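Local structure of CBS domain-containing protein (Pyrococcus horikoshii, 2YZI) at residues B[22-26]-B[27-31]; B[66-69]-B[70-74]; B[89-92]-B[93-97]. The protein is of unknown function but, as a protein with two CBS domains, probably binds a ligand such as an adenine nucleotide in a regulatory role. All coordinates share one frame; numbering follows the deposited sequence.

Interaction 1 (B[22-26]-B[27-31])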
ATOM      1  N   PRO B  22      -8.646   3.236 -21.141  1.00 22.90           N
ATOM      2  CA  PRO B  22      -9.581   4.146 -20.466  1.00 22.75           C
ATOM      3  C   PRO B  22     -10.962   3.548 -20.248  1.00 23.54           C
ATOM      4  O   PRO B  22     -11.636   3.875 -19.270  1.00 23.28           O
ATOM      5  CB  PRO B  22      -9.632   5.356 -21.398  1.00 21.93           C
ATOM      6  CG  PRO B  22      -8.299   5.317 -22.073  1.00 23.30           C
ATOM      7  CD  PRO B  22      -8.101   3.859 -22.356  1.00 22.48           C
ATOM      8  N   SER B  23     -11.379   2.679 -21.162  1.00 23.21           N
ATOM      9  CA  SER B  23     -12.697   2.049 -21.078  1.00 23.94           C
ATOM     10  C   SER B  23     -12.755   0.878 -20.086  1.00 24.76           C
ATOM     11  O   SER B  23     -13.827   0.361 -19.797  1.00 24.94           O
ATOM     12  CB  SER B  23     -13.143   1.571 -22.467  1.00 23.29           C
ATOM     13  OG  SER B  23     -12.363   0.478 -22.912  1.00 23.47           O
ATOM     14  N   THR B  24     -11.601   0.468 -19.571  1.00 24.35           N
ATOM     15  CA  THR B  24     -11.526  -0.631 -18.616  1.00 24.35           C
ATOM     16  C   THR B  24     -12.358  -0.286 -17.378  1.00 24.41           C
ATOM     17  O   THR B  24     -12.241   0.813 -16.841  1.00 24.92           O
ATOM     18  CB  THR B  24     -10.065  -0.868 -18.190  1.00 25.35           C
ATOM     19  OG1 THR B  24      -9.262  -1.098 -19.353  1.00 23.48           O
ATOM     20  CG2 THR B  24      -9.962  -2.066 -17.249  1.00 22.64           C
ATOM     21  N   SER B  25     -13.196  -1.209 -16.921  1.00 22.66           N
ATOM     22  CA  SER B  25     -14.015  -0.928 -15.747  1.00 23.33           C
ATOM     23  C   SER B  25     -13.224  -1.071 -14.447  1.00 23.97           C
ATOM     24  O   SER B  25     -12.255  -1.836 -14.360  1.00 23.66           O
ATOM     25  CB  SER B  25     -15.239  -1.853 -15.691  1.00 23.50           C
ATOM     26  OG  SER B  25     -14.915  -3.109 -15.117  1.00 22.88           O
ATOM     27  N   VAL B  26     -13.658  -0.327 -13.439  1.00 24.02           N
ATOM     28  CA  VAL B  26     -13.017  -0.352 -12.136  1.00 25.49           C
ATOM     29  C   VAL B  26     -12.966  -1.770 -11.589  1.00 27.50           C
ATOM     30  O   VAL B  26     -11.975  -2.169 -10.986  1.00 27.55           O
ATOM     31  CB  VAL B  26     -13.760   0.563 -11.142  1.00 25.25           C
ATOM     32  CG1 VAL B  26     -13.211   0.373  -9.742  1.00 24.81           C
ATOM     33  CG2 VAL B  26     -13.607   2.015 -11.572  1.00 24.91           C
ATOM     34  N   GLN B  27     -14.025  -2.538 -11.823  1.00 29.28           N
ATOM     35  CA  GLN B  27     -14.070  -3.911 -11.339  1.00 29.38           C
ATOM     36  C   GLN B  27     -12.989  -4.770 -11.993  1.00 29.29           C
ATOM     37  O   GLN B  27     -12.322  -5.551 -11.318  1.00 31.23           O
ATOM     38  CB  GLN B  27     -15.444  -4.519 -11.594  1.00 30.78           C
ATOM     39  CG  GLN B  27     -15.793  -5.614 -10.605  1.00 33.32           C
ATOM     40  CD  GLN B  27     -17.105  -6.304 -10.923  1.00 34.21           C
ATOM     41  OE1 GLN B  27     -18.137  -5.655 -11.102  1.00 36.48           O
ATOM     42  NE2 GLN B  27     -17.073  -7.629 -10.986  1.00 35.19           N
ATOM     43  N   GLU B  28     -12.807  -4.623 -13.301  1.00 28.73           N
ATOM     44  CA  GLU B  28     -11.791  -5.392 -14.014  1.00 26.67           C
ATOM     45  C   GLU B  28     -10.388  -4.949 -13.605  1.00 26.42           C
ATOM     46  O   GLU B  28      -9.512  -5.779 -13.366  1.00 25.43           O
ATOM     47  CB  GLU B  28     -11.977  -5.232 -15.524  1.00 27.52           C
ATOM     48  CG  GLU B  28     -10.828  -5.763 -16.368  1.00 30.41           C
ATOM     49  CD  GLU B  28     -10.274  -7.091 -15.872  1.00 32.82           C
ATOM     50  OE1 GLU B  28     -11.059  -7.931 -15.382  1.00 34.60           O
ATOM     51  OE2 GLU B  28      -9.050  -7.304 -15.985  1.00 34.83           O
ATOM     52  N   ALA B  29     -10.177  -3.640 -13.536  1.00 24.86           N
ATOM     53  CA  ALA B  29      -8.886  -3.108 -13.126  1.00 24.35           C
ATOM     54  C   ALA B  29      -8.548  -3.643 -11.723  1.00 24.51           C
ATOM     55  O   ALA B  29      -7.399  -3.989 -11.435  1.00 23.14           O
ATOM     56  CB  ALA B  29      -8.931  -1.584 -13.120  1.00 25.78           C
ATOM     57  N   SER B  30      -9.556  -3.721 -10.856  1.00 24.15           N
ATOM     58  CA  SER B  30      -9.349  -4.236  -9.504  1.00 23.89           C
ATOM     59  C   SER B  30      -8.861  -5.683  -9.520  1.00 24.20           C
ATOM     60  O   SER B  30      -7.962  -6.048  -8.766  1.00 23.11           O
ATOM     61  CB  SER B  30     -10.641  -4.153  -8.680  1.00 23.38           C
ATOM     62  OG  SER B  30     -10.934  -2.819  -8.307  1.00 24.30           O
ATOM     63  N   ARG B  31      -9.454  -6.501 -10.384  1.00 24.38           N
ATOM     64  CA  ARG B  31      -9.071  -7.900 -10.474  1.00 25.28           C
ATOM     65  C   ARG B  31      -7.653  -8.030 -10.997  1.00 26.02           C
ATOM     66  O   ARG B  31      -6.857  -8.820 -10.485  1.00 26.69           O
ATOM     67  CB  ARG B  31     -10.020  -8.666 -11.393  1.00 26.68           C
ATOM     68  CG  ARG B  31      -9.711 -10.152 -11.482  1.00 26.74           C
ATOM     69  CD  ARG B  31     -10.270 -10.711 -12.757  1.00 31.42           C
ATOM     70  NE  ARG B  31      -9.653 -10.083 -13.922  1.00 31.77           N
ATOM     71  CZ  ARG B  31      -8.422 -10.345 -14.343  1.00 31.16           C
ATOM     72  NH1 ARG B  31      -7.668 -11.227 -13.698  1.00 31.15           N
ATOM     73  NH2 ARG B  31      -7.947  -9.723 -15.409  1.00 31.00           N
TER
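Ser-25 caps helix 26-35 through a local side-chain-to-backbone contact with Glu-28, at the point where the loop after strand 19-20 winds into the helix. Its OG accepts from Glu-28 N at 3.2 Å with a well-directed N-H (163°). A chi1 of 83° makes this possible by setting the hydroxyl between the backbone N and the carbonyl carbon. The carbonyl of the same residue begins the regular helical bonding, Ala-29 N meeting Ser-25 O at 2.9 Å.

One residue further on, Val-26 O is gripped twice by Ser-30: N and OG each lie 2.9 Å from that oxygen and approach it from opposite faces of the carbonyl plane. The buried Ser-30 hydroxyl is thereby satisfied within its own turn. Just before the cap, Thr-24 lays its methyl CG2 obliquely across the stem of Glu-28, 3.9 Å from CG, while its OG1 is bonded to Lys-21 O.

Glu-28 bends at chi2 (41°), and its carboxylate faces Arg-31 in a side-on salt bridge: NE reaches OE1 at 3.0 Å in the guanidinium plane, and NH2 reaches OE2 at 2.7 Å, tilted from it. Ser-30 also packs on Ile-64 of the second subunit. The combination of a hydroxyl acceptor with a helix beginning at the next residue is the classic serine N-cap, here opening a helix of the first CBS domain.

Interaction 2 (B[66-69]-B[70-74])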
ATOM      1  N   PRO B  66     -18.532   7.305  -2.549  1.00 41.36           N
ATOM      2  CA  PRO B  66     -19.669   7.919  -3.245  1.00 42.71           C
ATOM      3  C   PRO B  66     -20.762   6.914  -3.629  1.00 43.54           C
ATOM      4  O   PRO B  66     -21.868   7.301  -4.005  1.00 43.50           O
ATOM      5  CB  PRO B  66     -19.019   8.552  -4.475  1.00 42.84           C
ATOM      6  CG  PRO B  66     -17.607   8.829  -4.014  1.00 42.64           C
ATOM      7  CD  PRO B  66     -17.277   7.564  -3.274  1.00 41.92           C
ATOM      8  N   GLY B  67     -20.449   5.627  -3.531  1.00 44.68           N
ATOM      9  CA  GLY B  67     -21.423   4.605  -3.882  1.00 46.28           C
ATOM     10  C   GLY B  67     -21.691   4.543  -5.380  1.00 47.64           C
ATOM     11  O   GLY B  67     -22.841   4.467  -5.823  1.00 47.94           O
ATOM     12  N   LEU B  68     -20.619   4.576  -6.162  1.00 48.05           N
ATOM     13  CA  LEU B  68     -20.727   4.526  -7.607  1.00 48.13           C
ATOM     14  C   LEU B  68     -20.643   3.089  -8.082  1.00 47.73           C
ATOM     15  O   LEU B  68     -20.079   2.235  -7.407  1.00 48.33           O
ATOM     16  CB  LEU B  68     -19.603   5.338  -8.248  1.00 47.04           C
ATOM     17  CG  LEU B  68     -19.545   6.798  -7.808  1.00 47.58           C
ATOM     18  CD1 LEU B  68     -18.321   7.470  -8.411  1.00 47.35           C
ATOM     19  CD2 LEU B  68     -20.823   7.509  -8.229  1.00 48.66           C
ATOM     20  N   PRO B  69     -21.227   2.805  -9.250  1.00 47.71           N
ATOM     21  CA  PRO B  69     -21.216   1.459  -9.826  1.00 47.33           C
ATOM     22  C   PRO B  69     -19.790   0.932  -9.970  1.00 46.83           C
ATOM     23  O   PRO B  69     -18.859   1.702 -10.192  1.00 47.26           O
ATOM     24  CB  PRO B  69     -21.896   1.661 -11.174  1.00 47.17           C
ATOM     25  CG  PRO B  69     -22.905   2.732 -10.857  1.00 47.96           C
ATOM     26  CD  PRO B  69     -22.104   3.703 -10.024  1.00 46.71           C
ATOM     27  N   TYR B  70     -19.632  -0.380  -9.847  1.00 46.72           N
ATOM     28  CA  TYR B  70     -18.326  -1.016  -9.960  1.00 47.17           C
ATOM     29  C   TYR B  70     -17.984  -1.226 -11.426  1.00 45.85           C
ATOM     30  O   TYR B  70     -16.875  -1.646 -11.760  1.00 45.47           O
ATOM     31  CB  TYR B  70     -18.336  -2.368  -9.240  1.00 49.73           C
ATOM     32  CG  TYR B  70     -18.605  -2.280  -7.754  1.00 52.31           C
ATOM     33  CD1 TYR B  70     -19.121  -1.115  -7.182  1.00 53.97           C
ATOM     34  CD2 TYR B  70     -18.377  -3.372  -6.922  1.00 53.63           C
ATOM     35  CE1 TYR B  70     -19.407  -1.039  -5.825  1.00 55.30           C
ATOM     36  CE2 TYR B  70     -18.661  -3.311  -5.561  1.00 55.16           C
ATOM     37  CZ  TYR B  70     -19.176  -2.141  -5.018  1.00 55.63           C
ATOM     38  OH  TYR B  70     -19.474  -2.073  -3.674  1.00 57.02           O
ATOM     39  N   ASP B  71     -18.947  -0.929 -12.293  1.00 43.85           N
ATOM     40  CA  ASP B  71     -18.759  -1.089 -13.727  1.00 41.95           C
ATOM     41  C   ASP B  71     -18.319   0.189 -14.435  1.00 39.35           C
ATOM     42  O   ASP B  71     -18.118   0.175 -15.649  1.00 39.75           O
ATOM     43  CB  ASP B  71     -20.046  -1.609 -14.384  1.00 43.22           C
ATOM     44  CG  ASP B  71     -21.229  -0.659 -14.213  1.00 44.51           C
ATOM     45  OD1 ASP B  71     -21.091   0.551 -14.499  1.00 45.32           O
ATOM     46  OD2 ASP B  71     -22.309  -1.126 -13.799  1.00 47.06           O
ATOM     47  N   ILE B  72     -18.176   1.292 -13.702  1.00 35.53           N
ATOM     48  CA  ILE B  72     -17.762   2.532 -14.349  1.00 33.69           C
ATOM     49  C   ILE B  72     -16.327   2.449 -14.866  1.00 31.32           C
ATOM     50  O   ILE B  72     -15.468   1.807 -14.260  1.00 31.83           O
ATOM     51  CB  ILE B  72     -17.865   3.764 -13.410  1.00 33.33           C
ATOM     52  CG1 ILE B  72     -16.839   3.657 -12.277  1.00 34.73           C
ATOM     53  CG2 ILE B  72     -19.280   3.885 -12.866  1.00 33.88           C
ATOM     54  CD1 ILE B  72     -16.684   4.920 -11.468  1.00 33.82           C
ATOM     55  N   PRO B  73     -16.052   3.094 -16.007  1.00 29.67           N
ATOM     56  CA  PRO B  73     -14.699   3.069 -16.569  1.00 28.11           C
ATOM     57  C   PRO B  73     -13.736   3.870 -15.696  1.00 25.47           C
ATOM     58  O   PRO B  73     -14.068   4.960 -15.234  1.00 24.68           O
ATOM     59  CB  PRO B  73     -14.900   3.688 -17.946  1.00 29.13           C
ATOM     60  CG  PRO B  73     -15.991   4.693 -17.691  1.00 28.96           C
ATOM     61  CD  PRO B  73     -16.958   3.892 -16.852  1.00 29.83           C
ATOM     62  N   VAL B  74     -12.551   3.313 -15.465  1.00 24.54           N
ATOM     63  CA  VAL B  74     -11.523   3.952 -14.644  1.00 21.55           C
ATOM     64  C   VAL B  74     -11.222   5.387 -15.086  1.00 22.12           C
ATOM     65  O   VAL B  74     -10.653   6.182 -14.338  1.00 18.91           O
ATOM     66  CB  VAL B  74     -10.222   3.138 -14.691  1.00 22.03           C
ATOM     67  CG1 VAL B  74     -10.500   1.710 -14.285  1.00 21.53           C
ATOM     68  CG2 VAL B  74      -9.632   3.176 -16.078  1.00 18.32           C
TER
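Pro-69 and Ile-72 form the ends of a type I beta turn, and their side chains meet across it at about a right angle. The turn lies in the long loop between helix 56-64 and strand 84-86. It follows closely on a Schellman motif, in which Gly-67, with its positive phi, is the C-prime residue ending the helix.

The close-packed side of the turn is built on Ile-72. With chi1 at 67°, CG1 sits between the backbone N and the carbonyl carbon, and CG2 lies beside the N. Both branches consequently come against the same oxygen, CG1 and CG2 each standing 3.5 Å from Pro-69 O. The CG2 methyl also touches the proline ring, 3.8 Å from Pro-69 CB. Ile-72 further packs on Val-26 of helix 26-35, which anchors this part of the loop to the domain.

Elsewhere the contact is looser and borders solvent. Leu-68 adds a more distant apolar touch, its CD1 lying 4.3 Å from Ile-72 CD1. Asp-71 is exposed, and its carboxylate is set against one corner of the exposed proline, OD1 lying 3.6 Å from Pro-69 CB with OD2 only slightly farther; this is van der Waals contact from a charged group placed at the surface.

Tyr-70 belongs to neither side entirely. Its CB points away from residues 66-69, and its side chain packs on Gln-27 and on Leu-68 of the second subunit, which brings the turn into the dimer contact. The ring nevertheless turns back along its own chain: with CG beside the backbone N (chi1 -62°), its edge is presented to the preceding peptide, and Leu-68 O lies in the ring plane, 3.5 Å from Tyr-70 CD1.

Interaction 3 (B[89-92]-B[93-97])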
ATOM      1  N   THR B  89      17.741  10.123  -9.870  1.00 25.97           N
ATOM      2  CA  THR B  89      17.425  10.726  -8.578  1.00 23.92           C
ATOM      3  C   THR B  89      17.779   9.699  -7.508  1.00 23.00           C
ATOM      4  O   THR B  89      17.314   8.568  -7.566  1.00 24.30           O
ATOM      5  CB  THR B  89      15.906  11.031  -8.443  1.00 24.73           C
ATOM      6  OG1 THR B  89      15.477  11.890  -9.506  1.00 26.23           O
ATOM      7  CG2 THR B  89      15.611  11.692  -7.101  1.00 22.70           C
ATOM      8  N   PRO B  90      18.609  10.075  -6.521  1.00 21.40           N
ATOM      9  CA  PRO B  90      18.997   9.150  -5.452  1.00 20.71           C
ATOM     10  C   PRO B  90      17.823   8.731  -4.565  1.00 20.10           C
ATOM     11  O   PRO B  90      16.928   9.530  -4.265  1.00 19.04           O
ATOM     12  CB  PRO B  90      20.051   9.938  -4.678  1.00 20.64           C
ATOM     13  CG  PRO B  90      19.600  11.350  -4.858  1.00 21.69           C
ATOM     14  CD  PRO B  90      19.260  11.380  -6.334  1.00 21.54           C
ATOM     15  N   LEU B  91      17.845   7.468  -4.158  1.00 17.93           N
ATOM     16  CA  LEU B  91      16.811   6.887  -3.317  1.00 19.05           C
ATOM     17  C   LEU B  91      16.259   7.825  -2.243  1.00 19.27           C
ATOM     18  O   LEU B  91      15.045   8.028  -2.161  1.00 18.73           O
ATOM     19  CB  LEU B  91      17.346   5.619  -2.650  1.00 19.76           C
ATOM     20  CG  LEU B  91      16.396   4.913  -1.685  1.00 19.45           C
ATOM     21  CD1 LEU B  91      15.137   4.523  -2.425  1.00 18.45           C
ATOM     22  CD2 LEU B  91      17.065   3.687  -1.078  1.00 20.00           C
ATOM     23  N   GLY B  92      17.149   8.380  -1.422  1.00 19.40           N
ATOM     24  CA  GLY B  92      16.739   9.279  -0.354  1.00 20.40           C
ATOM     25  C   GLY B  92      15.798  10.385  -0.786  1.00 20.14           C
ATOM     26  O   GLY B  92      14.757  10.594  -0.164  1.00 20.08           O
ATOM     27  N   GLU B  93      16.171  11.097  -1.846  1.00 20.95           N
ATOM     28  CA  GLU B  93      15.360  12.186  -2.379  1.00 20.44           C
ATOM     29  C   GLU B  93      14.018  11.678  -2.912  1.00 19.18           C
ATOM     30  O   GLU B  93      12.997  12.380  -2.838  1.00 17.93           O
ATOM     31  CB  GLU B  93      16.122  12.912  -3.493  1.00 22.42           C
ATOM     32  CG  GLU B  93      17.380  13.631  -3.012  1.00 26.96           C
ATOM     33  CD  GLU B  93      18.129  14.336  -4.140  1.00 30.74           C
ATOM     34  OE1 GLU B  93      17.473  15.029  -4.949  1.00 31.94           O
ATOM     35  OE2 GLU B  93      19.370  14.210  -4.212  1.00 30.74           O
ATOM     36  N   VAL B  94      14.013  10.464  -3.453  1.00 18.34           N
ATOM     37  CA  VAL B  94      12.779   9.885  -3.968  1.00 16.86           C
ATOM     38  C   VAL B  94      11.851   9.605  -2.792  1.00 17.36           C
ATOM     39  O   VAL B  94      10.658   9.909  -2.839  1.00 14.08           O
ATOM     40  CB  VAL B  94      13.062   8.588  -4.750  1.00 16.35           C
ATOM     41  CG1 VAL B  94      11.750   7.852  -5.056  1.00 13.83           C
ATOM     42  CG2 VAL B  94      13.782   8.934  -6.049  1.00 14.23           C
ATOM     43  N   LEU B  95      12.408   9.037  -1.726  1.00 18.22           N
ATOM     44  CA  LEU B  95      11.633   8.744  -0.521  1.00 19.81           C
ATOM     45  C   LEU B  95      11.028  10.026   0.051  1.00 19.02           C
ATOM     46  O   LEU B  95       9.856  10.062   0.435  1.00 19.21           O
ATOM     47  CB  LEU B  95      12.521   8.089   0.534  1.00 18.33           C
ATOM     48  CG  LEU B  95      12.482   6.566   0.636  1.00 21.47           C
ATOM     49  CD1 LEU B  95      12.677   5.944  -0.721  1.00 21.14           C
ATOM     50  CD2 LEU B  95      13.556   6.098   1.614  1.00 20.63           C
ATOM     51  N   ARG B  96      11.834  11.076   0.108  1.00 19.05           N
ATOM     52  CA  ARG B  96      11.363  12.346   0.622  1.00 21.59           C
ATOM     53  C   ARG B  96      10.213  12.878  -0.247  1.00 22.73           C
ATOM     54  O   ARG B  96       9.211  13.391   0.259  1.00 21.36           O
ATOM     55  CB  ARG B  96      12.510  13.352   0.652  1.00 22.45           C
ATOM     56  CG  ARG B  96      12.057  14.772   0.947  1.00 26.81           C
ATOM     57  CD  ARG B  96      13.223  15.733   1.065  1.00 28.74           C
ATOM     58  NE  ARG B  96      12.775  17.047   1.503  1.00 31.55           N
ATOM     59  CZ  ARG B  96      13.588  18.053   1.808  1.00 30.61           C
ATOM     60  NH1 ARG B  96      14.900  17.899   1.723  1.00 30.26           N
ATOM     61  NH2 ARG B  96      13.084  19.209   2.205  1.00 29.98           N
ATOM     62  N   LYS B  97      10.350  12.749  -1.557  1.00 24.10           N
ATOM     63  CA  LYS B  97       9.306  13.229  -2.440  1.00 26.90           C
ATOM     64  C   LYS B  97       8.000  12.449  -2.241  1.00 28.77           C
ATOM     65  O   LYS B  97       6.918  13.024  -2.277  1.00 29.98           O
ATOM     66  CB  LYS B  97       9.762  13.136  -3.900  1.00 23.51           C
ATOM     67  CG  LYS B  97       8.826  13.836  -4.855  1.00 23.53           C
ATOM     68  CD  LYS B  97       9.423  13.963  -6.234  1.00 23.09           C
ATOM     69  CE  LYS B  97       8.537  14.832  -7.108  1.00 21.56           C
ATOM     70  NZ  LYS B  97       9.144  15.000  -8.445  1.00 24.16           N
TER
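Thr-89 and Val-94 meet methyl to methyl at the start of helix 91-101, and this apolar group of contacts is notably close. CG2 of Thr-89, placed anti to the backbone N (chi1 -57° for OG1), lies 3.5 Å from Val-94 CG2 and 3.8 Å from Glu-93 CB, reaching over both side chains. The Thr-89 hydroxyl is turned elsewhere, bonded to Asn-86 O. Along the helix, Leu-91 and Leu-95 also pack together through their CD1 methyls, although the modelled separation is too short for its exact value to be trusted.

Backbone hydrogen bonds form the second group. Pro-90 occupies the N-cap position, and its O receives Val-94 N at 3.2 Å. Leu-91 O then takes Leu-95 N at 2.9 Å, and Gly-92 O takes Arg-96 N at 3.0 Å. These bonds open the helix of a beta-alpha-beta unit that joins strands 84-86 and 105-110; Leu-91, Val-94 and Leu-95 all rest on Phe-118 of strand 113-119.

Of the charged side chains, Glu-93, extended beyond CG, passes across the proline ring rather than along it, its CG 3.7 Å from Pro-90 CG. Arg-96 leads away from residues 89-92, and its NE forms a salt bridge with Glu-100.

All three contacts are local and follow one another along the chain without nesting or crossing. Interaction 1 closes the passage from strand 19-20 into helix 26-35. Interaction 2, a turn in the loop after helix 56-64, comes back to it in space: Thr-24 O and Val-74 N, 2.9 Å apart, are probably hydrogen-bonded, as are Val-26 N and Ile-72 O, also at 2.9 Å. The loop is thus tied to the start of an earlier helix. Interaction 3 opens helix 91-101 on the opposite side of the chain's centre, its own centre about 31 Å from that of interaction 1, in the second CBS domain. All three touch the second subunit.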